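Local coordinates for protein cytosine-specific methyltransferase (Escherichia coli O157:H7 EDL933, PDB 3G7U) that probably methylates cytosine in DNA at carbon 5, with S-adenosyl-L-methionine as the methyl donor, at residues I252-H260 against P316-R326; E266-G274 against I279-P287. One frame throughout, in Å; residues are numbered along the deposited sequence.

Contact 1 (I252-H260 against P316-R326); sequences ISGCTGTLH and PRVITPREAAR
Arg322 grips Ser253 side-on with two nitrogens. Its NE gives a nearly straight bond to Ser253 O (2.8 Å, 169°), and its NH2 reaches Ser253 OG at 3.0 Å. Both acceptors lie in the guanidinium plane, so the group is held flat. Arg322 NH2 also bonds Phe334 O. The chain can turn back like this because it bends at chi2 and chi3, both near 60°. Ile252 CD1 packs against the aliphatic part of the chain, 3.6 Å from Arg322 CG. One residue on, Arg322 N donates to Gly254 O from above the carbonyl plane. Gly254 has positive phi and no side chain, which lets the backbones come close (Gly254 CA to Arg322 CA 4.7 Å).

At the far end, Val318 N donates to His260 NE2 (3.1 Å), so this ring nitrogen is an acceptor. Both methyls of Val318 touch the same end of the ring. Between the two ends, one water links Thr258 N to Val318 O, and a second joins Thr258 OG1 to Ile319 O.

A second shell shapes 316-326. Thr320 and Glu323 form a capping box at the helix start. Arg317 meets both Glu323 oxygens end-on, each on its syn lone pair.

Strand 256-258 pairs in parallel with strand 205-207. Helix 340-348 packs on Pro321 and Thr258, and Pro316 rests on helix 262-269.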
loop_
_atom_site.group_PDB
_atom_site.type_symbol
_atom_site.label_atom_id
_atom_site.label_comp_id
_atom_site.label_asym_id
_atom_site.label_seq_id
_atom_site.Cartn_x
_atom_site.Cartn_y
_atom_site.Cartn_z
ATOM N N ILE A 252 -14.878 1.297 -14.135
ATOM C CA ILE A 252 -13.578 1.050 -13.478
ATOM C C ILE A 252 -12.930 -0.240 -14.034
ATOM O O ILE A 252 -13.601 -1.064 -14.644
ATOM C CB ILE A 252 -13.720 0.979 -11.975
ATOM C CG1 ILE A 252 -14.424 -0.331 -11.549
ATOM C CG2 ILE A 252 -14.444 2.261 -11.365
ATOM C CD1 ILE A 252 -14.567 -0.506 -10.061
ATOM N N SER A 253 -11.607 -0.369 -13.864
ATOM C CA SER A 253 -10.835 -1.493 -14.427
ATOM C C SER A 253 -10.765 -2.609 -13.383
ATOM O O SER A 253 -11.131 -2.398 -12.224
ATOM C CB SER A 253 -9.412 -1.045 -14.810
ATOM O OG SER A 253 -8.698 -0.577 -13.658
ATOM N N GLY A 254 -10.317 -3.790 -13.820
ATOM C CA GLY A 254 -9.954 -4.902 -12.935
ATOM C C GLY A 254 -11.068 -5.825 -12.539
ATOM O O GLY A 254 -10.903 -6.613 -11.604
ATOM N N CYS A 255 -12.207 -5.764 -13.233
ATOM C CA CYS A 255 -13.330 -6.611 -12.880
ATOM C C CYS A 255 -13.261 -7.907 -13.711
ATOM O O CYS A 255 -14.140 -8.206 -14.501
ATOM C CB CYS A 255 -14.664 -5.884 -13.100
ATOM S SG CYS A 255 -14.801 -4.407 -12.053
ATOM N N THR A 256 -12.174 -8.652 -13.547
ATOM C CA THR A 256 -11.947 -9.843 -14.333
ATOM C C THR A 256 -11.963 -11.066 -13.432
ATOM O O THR A 256 -11.287 -11.116 -12.397
ATOM C CB THR A 256 -10.624 -9.764 -15.178
ATOM O OG1 THR A 256 -10.033 -11.064 -15.359
ATOM C CG2 THR A 256 -9.652 -8.823 -14.598
ATOM N N GLY A 257 -12.769 -12.040 -13.828
ATOM C CA GLY A 257 -12.887 -13.242 -13.038
ATOM C C GLY A 257 -11.940 -14.329 -13.488
ATOM O O GLY A 257 -11.213 -14.166 -14.449
ATOM N N THR A 258 -11.954 -15.434 -12.756
ATOM C CA THR A 258 -11.167 -16.617 -13.069
ATOM C C THR A 258 -12.155 -17.723 -13.430
ATOM O O THR A 258 -13.180 -17.902 -12.766
ATOM C CB THR A 258 -10.304 -16.996 -11.868
ATOM O OG1 THR A 258 -9.365 -15.957 -11.609
ATOM C CG2 THR A 258 -9.518 -18.306 -12.119
ATOM N N LEU A 259 -11.884 -18.450 -14.508
ATOM C CA LEU A 259 -12.689 -19.605 -14.837
ATOM C C LEU A 259 -12.399 -20.815 -13.918
ATOM O O LEU A 259 -11.258 -21.297 -13.890
ATOM C CB LEU A 259 -12.450 -19.965 -16.305
ATOM C CG LEU A 259 -13.259 -21.107 -16.885
ATOM C CD1 LEU A 259 -14.744 -20.761 -16.905
ATOM C CD2 LEU A 259 -12.709 -21.419 -18.303
ATOM N N HIS A 260 -13.425 -21.292 -13.217
ATOM C CA HIS A 260 -13.327 -22.468 -12.337
ATOM C C HIS A 260 -14.103 -23.656 -12.923
ATOM O O HIS A 260 -15.176 -23.476 -13.495
ATOM C CB HIS A 260 -13.916 -22.181 -10.934
ATOM C CG HIS A 260 -13.299 -21.008 -10.228
ATOM N ND1 HIS A 260 -11.961 -20.951 -9.915
ATOM C CD2 HIS A 260 -13.847 -19.868 -9.739
ATOM C CE1 HIS A 260 -11.700 -19.825 -9.271
ATOM N NE2 HIS A 260 -12.828 -19.141 -9.161
ATOM N N PRO A 316 -19.701 -18.145 -6.193
ATOM C CA PRO A 316 -18.818 -19.286 -6.057
ATOM C C PRO A 316 -17.489 -19.172 -6.832
ATOM O O PRO A 316 -17.224 -19.948 -7.744
ATOM C CB PRO A 316 -19.675 -20.447 -6.577
ATOM C CG PRO A 316 -20.605 -19.817 -7.578
ATOM C CD PRO A 316 -20.819 -18.396 -7.137
ATOM N N ARG A 317 -16.613 -18.250 -6.414
ATOM C CA ARG A 317 -15.435 -17.933 -7.207
ATOM C C ARG A 317 -14.408 -17.213 -6.326
ATOM O O ARG A 317 -14.783 -16.646 -5.294
ATOM C CB ARG A 317 -15.831 -17.028 -8.390
ATOM C CG ARG A 317 -16.566 -15.759 -7.991
ATOM C CD ARG A 317 -16.530 -14.775 -9.137
ATOM N NE ARG A 317 -17.213 -13.501 -8.915
ATOM C CZ ARG A 317 -16.713 -12.447 -8.252
ATOM N NH1 ARG A 317 -15.507 -12.503 -7.693
ATOM N NH2 ARG A 317 -17.410 -11.316 -8.183
ATOM N N VAL A 318 -13.137 -17.196 -6.742
ATOM C CA VAL A 318 -12.174 -16.309 -6.101
ATOM C C VAL A 318 -12.535 -14.869 -6.431
ATOM O O VAL A 318 -13.256 -14.621 -7.404
ATOM C CB VAL A 318 -10.736 -16.603 -6.560
ATOM C CG1 VAL A 318 -10.354 -18.019 -6.166
ATOM C CG2 VAL A 318 -10.621 -16.482 -8.066
ATOM N N ILE A 319 -12.086 -13.922 -5.607
ATOM C CA ILE A 319 -12.358 -12.495 -5.843
ATOM C C ILE A 319 -11.566 -11.981 -7.063
ATOM O O ILE A 319 -10.578 -12.611 -7.449
ATOM C CB ILE A 319 -12.065 -11.632 -4.556
ATOM C CG1 ILE A 319 -10.587 -11.749 -4.131
ATOM C CG2 ILE A 319 -13.093 -12.027 -3.408
ATOM C CD1 ILE A 319 -10.230 -10.815 -2.937
ATOM N N THR A 320 -11.968 -10.837 -7.617
ATOM C CA THR A 320 -11.312 -10.228 -8.739
ATOM C C THR A 320 -10.206 -9.309 -8.230
ATOM O O THR A 320 -10.170 -8.947 -7.043
ATOM C CB THR A 320 -12.283 -9.353 -9.551
ATOM O OG1 THR A 320 -12.703 -8.276 -8.729
ATOM C CG2 THR A 320 -13.495 -10.141 -9.990
ATOM N N PRO A 321 -9.265 -8.953 -9.109
ATOM C CA PRO A 321 -8.274 -7.956 -8.664
ATOM C C PRO A 321 -8.909 -6.670 -8.128
ATOM O O PRO A 321 -8.409 -6.083 -7.160
ATOM C CB PRO A 321 -7.492 -7.661 -9.957
ATOM C CG PRO A 321 -7.575 -8.899 -10.731
ATOM C CD PRO A 321 -8.964 -9.497 -10.443
ATOM N N ARG A 322 -9.983 -6.200 -8.756
ATOM C CA ARG A 322 -10.569 -4.950 -8.270
ATOM C C ARG A 322 -11.186 -5.142 -6.884
ATOM O O ARG A 322 -11.091 -4.266 -6.038
ATOM C CB ARG A 322 -11.609 -4.380 -9.248
ATOM C CG ARG A 322 -12.334 -3.079 -8.801
ATOM C CD ARG A 322 -11.400 -1.911 -8.456
ATOM N NE ARG A 322 -10.632 -1.465 -9.607
ATOM C CZ ARG A 322 -9.555 -0.686 -9.533
ATOM N NH1 ARG A 322 -9.140 -0.219 -8.353
ATOM N NH2 ARG A 322 -8.919 -0.331 -10.648
ATOM N N GLU A 323 -11.753 -6.318 -6.632
ATOM C CA GLU A 323 -12.281 -6.615 -5.297
ATOM C C GLU A 323 -11.182 -6.654 -4.252
ATOM O O GLU A 323 -11.350 -6.094 -3.167
ATOM C CB GLU A 323 -13.067 -7.936 -5.309
ATOM C CG GLU A 323 -14.414 -7.766 -6.063
ATOM C CD GLU A 323 -15.124 -9.077 -6.443
ATOM O OE1 GLU A 323 -14.514 -10.166 -6.363
ATOM O OE2 GLU A 323 -16.315 -9.009 -6.869
ATOM N N ALA A 324 -10.058 -7.295 -4.579
ATOM C CA ALA A 324 -8.908 -7.290 -3.702
ATOM C C ALA A 324 -8.391 -5.872 -3.433
ATOM O O ALA A 324 -8.021 -5.543 -2.274
ATOM C CB ALA A 324 -7.801 -8.147 -4.286
ATOM N N ALA A 325 -8.353 -5.051 -4.481
ATOM C CA ALA A 325 -7.905 -3.634 -4.375
ATOM C C ALA A 325 -8.795 -2.901 -3.411
ATOM O O ALA A 325 -8.312 -2.144 -2.555
ATOM C CB ALA A 325 -7.946 -2.941 -5.722
ATOM N N ARG A 326 -10.124 -3.108 -3.534
ATOM C CA ARG A 326 -11.017 -2.433 -2.617
ATOM C C ARG A 326 -10.782 -2.897 -1.189
ATOM O O ARG A 326 -10.752 -2.093 -0.244
ATOM C CB ARG A 326 -12.465 -2.698 -3.011
ATOM C CG ARG A 326 -12.888 -2.009 -4.276
ATOM C CD ARG A 326 -14.363 -1.730 -4.180
ATOM N NE ARG A 326 -14.926 -0.917 -5.283
ATOM C CZ ARG A 326 -16.231 -0.785 -5.476
ATOM N NH1 ARG A 326 -16.713 -0.070 -6.491
ATOM N NH2 ARG A 326 -17.062 -1.406 -4.640
HETATM O O HOH W 1 -13.048 -14.987 -10.044
HETATM O O HOH W 2 -8.875 -13.705 -9.444
#

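Contact 2 (E266-G274 against I279-P287); sequences ERYASLSFG and ISRSTRLDP
After helix 262-269 the chain doubles back through 275-278, then runs alongside its first pass in roughly the same direction as an irregular loop. Arg284, the residue with the most surface buried here, lies between the two segments. Its NH1 donates to Leu271 O at 2.9 Å, close to the guanidinium plane. Tyr268 O sits over one face of the same group, 3.0 Å from Arg284 NH1, but the angle is too poor for a hydrogen bond. Two carbonyl oxygens near the helix end thus lie close to the charge and may stabilise it. CG stands opposite the backbone N (chi1 171°), and a bend at chi3 turns the guanidinium to these oxygens. The NE donates to His312 O, so two parts of the chain fix the group's rotation.

At the Gly274 end, Gly274 N donates to Arg284 O at 2.9 Å. Beside this bond, Pro287 lies over the Phe273 ring. Its CD is 3.4 Å from the ring centroid and only 10° off the normal, a clear CH-pi contact. Phe273 CB also packs on Asp286 CB. Leu285 O is buried here and has no partner in the model.

At the Ile279 end, Ile279 covers one face of the Arg267 guanidinium, with CG2 3.8 Å from NH2. Arg267 NE is held by a salt bridge to Asp277 in the linker. Tyr268 meets Ser280 OG at its ring edge, with OH 3.5 Å away. A water donates to Ser282 OG and lies at a long, weak distance from Tyr268 OH.

Thr283 and Leu285 make backbone bonds to Ile311. Leu285 and Pro287 pack on helix 193-196, while Tyr268 turns its ring edge-to-face with His260, just after strand 256-258.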
loop_
_atom_site.group_PDB
_atom_site.type_symbol
_atom_site.label_atom_id
_atom_site.label_comp_id
_atom_site.label_asym_id
_atom_site.label_seq_id
_atom_site.Cartn_x
_atom_site.Cartn_y
_atom_site.Cartn_z
ATOM N N GLU A 266 -18.882 -25.809 -7.308
ATOM C CA GLU A 266 -19.859 -26.388 -6.376
ATOM C C GLU A 266 -19.284 -26.463 -4.960
ATOM O O GLU A 266 -19.977 -26.226 -3.970
ATOM C CB GLU A 266 -20.339 -27.757 -6.874
ATOM C CG GLU A 266 -21.533 -27.651 -7.833
ATOM C CD GLU A 266 -21.686 -28.857 -8.775
ATOM O OE1 GLU A 266 -20.982 -29.885 -8.600
ATOM O OE2 GLU A 266 -22.521 -28.761 -9.706
ATOM N N ARG A 267 -17.997 -26.748 -4.878
ATOM C CA ARG A 267 -17.305 -26.758 -3.619
ATOM C C ARG A 267 -17.304 -25.352 -2.993
ATOM O O ARG A 267 -17.558 -25.220 -1.795
ATOM C CB ARG A 267 -15.893 -27.247 -3.843
ATOM C CG ARG A 267 -15.369 -28.151 -2.777
ATOM C CD ARG A 267 -14.103 -28.802 -3.236
ATOM N NE ARG A 267 -13.012 -27.846 -3.366
ATOM C CZ ARG A 267 -12.143 -27.851 -4.372
ATOM N NH1 ARG A 267 -12.248 -28.761 -5.332
ATOM N NH2 ARG A 267 -11.181 -26.942 -4.430
ATOM N N TYR A 268 -17.050 -24.314 -3.797
ATOM C CA TYR A 268 -17.039 -22.940 -3.283
ATOM C C TYR A 268 -18.440 -22.479 -2.891
ATOM O O TYR A 268 -18.613 -21.812 -1.861
ATOM C CB TYR A 268 -16.448 -21.949 -4.300
ATOM C CG TYR A 268 -14.975 -22.084 -4.586
ATOM C CD1 TYR A 268 -14.136 -22.900 -3.823
ATOM C CD2 TYR A 268 -14.399 -21.371 -5.642
ATOM C CE1 TYR A 268 -12.782 -23.009 -4.101
ATOM C CE2 TYR A 268 -13.020 -21.476 -5.922
ATOM C CZ TYR A 268 -12.235 -22.289 -5.143
ATOM O OH TYR A 268 -10.911 -22.395 -5.445
ATOM N N ALA A 269 -19.438 -22.827 -3.703
ATOM C CA ALA A 269 -20.842 -22.520 -3.376
ATOM C C ALA A 269 -21.251 -23.102 -2.024
ATOM O O ALA A 269 -22.121 -22.554 -1.356
ATOM C CB ALA A 269 -21.772 -23.031 -4.462
ATOM N N SER A 270 -20.596 -24.191 -1.623
ATOM C CA SER A 270 -20.990 -24.865 -0.398
ATOM C C SER A 270 -20.299 -24.297 0.843
ATOM O O SER A 270 -20.645 -24.655 1.968
ATOM C CB SER A 270 -20.784 -26.373 -0.535
ATOM O OG SER A 270 -21.708 -26.901 -1.477
ATOM N N LEU A 271 -19.352 -23.376 0.643
ATOM C CA LEU A 271 -18.624 -22.800 1.780
ATOM C C LEU A 271 -19.488 -21.831 2.592
ATOM O O LEU A 271 -20.212 -20.988 2.046
ATOM C CB LEU A 271 -17.312 -22.139 1.317
ATOM C CG LEU A 271 -16.246 -23.056 0.713
ATOM C CD1 LEU A 271 -15.079 -22.228 0.205
ATOM C CD2 LEU A 271 -15.746 -24.111 1.716
ATOM N N SER A 272 -19.465 -21.989 3.911
ATOM C CA SER A 272 -20.095 -21.003 4.780
ATOM C C SER A 272 -19.113 -19.834 4.952
ATOM O O SER A 272 -17.907 -19.981 4.724
ATOM C CB SER A 272 -20.472 -21.613 6.145
ATOM O OG SER A 272 -21.564 -22.524 6.047
ATOM N N PHE A 273 -19.632 -18.678 5.345
ATOM C CA PHE A 273 -18.789 -17.521 5.655
ATOM C C PHE A 273 -17.604 -17.892 6.568
ATOM O O PHE A 273 -17.764 -18.614 7.559
ATOM C CB PHE A 273 -19.632 -16.440 6.299
ATOM C CG PHE A 273 -20.785 -15.976 5.451
ATOM C CD1 PHE A 273 -20.693 -15.932 4.064
ATOM C CD2 PHE A 273 -21.955 -15.537 6.044
ATOM C CE1 PHE A 273 -21.765 -15.463 3.286
ATOM C CE2 PHE A 273 -23.033 -15.080 5.276
ATOM C CZ PHE A 273 -22.936 -15.051 3.893
ATOM N N GLY A 274 -16.399 -17.470 6.200
ATOM C CA GLY A 274 -15.229 -17.759 7.013
ATOM C C GLY A 274 -14.617 -19.127 6.826
ATOM O O GLY A 274 -13.527 -19.403 7.364
ATOM N N ILE A 279 -9.543 -28.360 0.334
ATOM C CA ILE A 279 -8.696 -28.699 -0.816
ATOM C C ILE A 279 -7.801 -27.551 -1.326
ATOM O O ILE A 279 -6.585 -27.718 -1.394
ATOM C CB ILE A 279 -9.529 -29.368 -1.952
ATOM C CG1 ILE A 279 -10.022 -30.745 -1.483
ATOM C CG2 ILE A 279 -8.707 -29.513 -3.225
ATOM C CD1 ILE A 279 -11.314 -31.222 -2.138
ATOM N N SER A 280 -8.381 -26.399 -1.669
ATOM C CA SER A 280 -7.591 -25.290 -2.241
ATOM C C SER A 280 -6.964 -24.381 -1.187
ATOM O O SER A 280 -6.051 -23.605 -1.491
ATOM C CB SER A 280 -8.428 -24.451 -3.217
ATOM O OG SER A 280 -9.366 -23.627 -2.543
ATOM N N ARG A 281 -7.471 -24.478 0.044
ATOM C CA ARG A 281 -7.066 -23.620 1.181
ATOM C C ARG A 281 -7.523 -22.160 1.082
ATOM O O ARG A 281 -7.166 -21.334 1.922
ATOM C CB ARG A 281 -5.568 -23.723 1.498
ATOM C CG ARG A 281 -5.254 -24.647 2.655
ATOM C CD ARG A 281 -3.770 -24.616 2.992
ATOM N NE ARG A 281 -3.028 -25.643 2.258
ATOM C CZ ARG A 281 -2.339 -25.446 1.134
ATOM N NH1 ARG A 281 -1.704 -26.472 0.575
ATOM N NH2 ARG A 281 -2.273 -24.239 0.569
ATOM N N SER A 282 -8.303 -21.848 0.056
ATOM C CA SER A 282 -8.928 -20.551 -0.051
ATOM C C SER A 282 -10.061 -20.450 0.958
ATOM O O SER A 282 -10.746 -21.436 1.240
ATOM C CB SER A 282 -9.450 -20.338 -1.471
ATOM O OG SER A 282 -8.451 -19.824 -2.342
ATOM N N THR A 283 -10.262 -19.251 1.495
ATOM C CA THR A 283 -11.246 -19.055 2.528
ATOM C C THR A 283 -12.313 -18.135 2.034
ATOM O O THR A 283 -12.014 -17.078 1.477
ATOM C CB THR A 283 -10.614 -18.430 3.806
ATOM O OG1 THR A 283 -9.576 -19.284 4.291
ATOM C CG2 THR A 283 -11.647 -18.233 4.883
ATOM N N ARG A 284 -13.567 -18.512 2.238
ATOM C CA ARG A 284 -14.663 -17.609 1.923
ATOM C C ARG A 284 -14.718 -16.426 2.876
ATOM O O ARG A 284 -14.659 -16.593 4.101
ATOM C CB ARG A 284 -16.002 -18.355 1.855
ATOM C CG ARG A 284 -17.232 -17.475 1.742
ATOM C CD ARG A 284 -18.401 -18.237 1.173
ATOM N NE ARG A 284 -18.515 -18.059 -0.277
ATOM C CZ ARG A 284 -19.383 -18.697 -1.049
ATOM N NH1 ARG A 284 -20.212 -19.601 -0.517
ATOM N NH2 ARG A 284 -19.412 -18.446 -2.356
ATOM N N LEU A 285 -14.817 -15.230 2.298
ATOM C CA LEU A 285 -14.982 -14.000 3.059
ATOM C C LEU A 285 -16.314 -13.992 3.798
ATOM O O LEU A 285 -17.329 -14.484 3.292
ATOM C CB LEU A 285 -14.932 -12.779 2.147
ATOM C CG LEU A 285 -13.569 -12.501 1.476
ATOM C CD1 LEU A 285 -13.700 -11.562 0.309
ATOM C CD2 LEU A 285 -12.621 -11.905 2.507
ATOM N N ASP A 286 -16.294 -13.418 4.998
ATOM C CA ASP A 286 -17.513 -13.153 5.745
ATOM C C ASP A 286 -17.887 -11.741 5.399
ATOM O O ASP A 286 -17.090 -10.805 5.612
ATOM C CB ASP A 286 -17.229 -13.325 7.250
ATOM C CG ASP A 286 -18.440 -13.000 8.157
ATOM O OD1 ASP A 286 -19.487 -12.442 7.738
ATOM O OD2 ASP A 286 -18.293 -13.283 9.364
ATOM N N PRO A 287 -19.108 -11.552 4.874
ATOM C CA PRO A 287 -19.551 -10.217 4.462
ATOM C C PRO A 287 -19.617 -9.183 5.596
ATOM O O PRO A 287 -19.527 -7.976 5.339
ATOM C CB PRO A 287 -20.946 -10.464 3.877
ATOM C CG PRO A 287 -21.356 -11.782 4.382
ATOM C CD PRO A 287 -20.144 -12.582 4.653
HETATM O O HOH W 3 -7.990 -20.820 -4.776
#

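How the contacts relate
Contact 2 is nested within the chain loop that contact 1 closes. Helix 262-269 follows strand 256-258 and supplies one side of contact 2. Contact 1 is buried and joins distant parts of the sequence, whereas contact 2 is a partly buried local loop packing with several exposed residues. Each uses an arginine on backbone carbonyl oxygen, but contact 1 adds a serine hydroxyl, a capped helix and bridging waters. Contact 2 relies more on apolar cover over flat groups. The two touch directly: Pro316 CB packs 3.7 Å from Ala269 N, and Ile319 CG2 lies 3.8 Å from Leu285 CD1. Both lie away from the predicted catalytic Cys81.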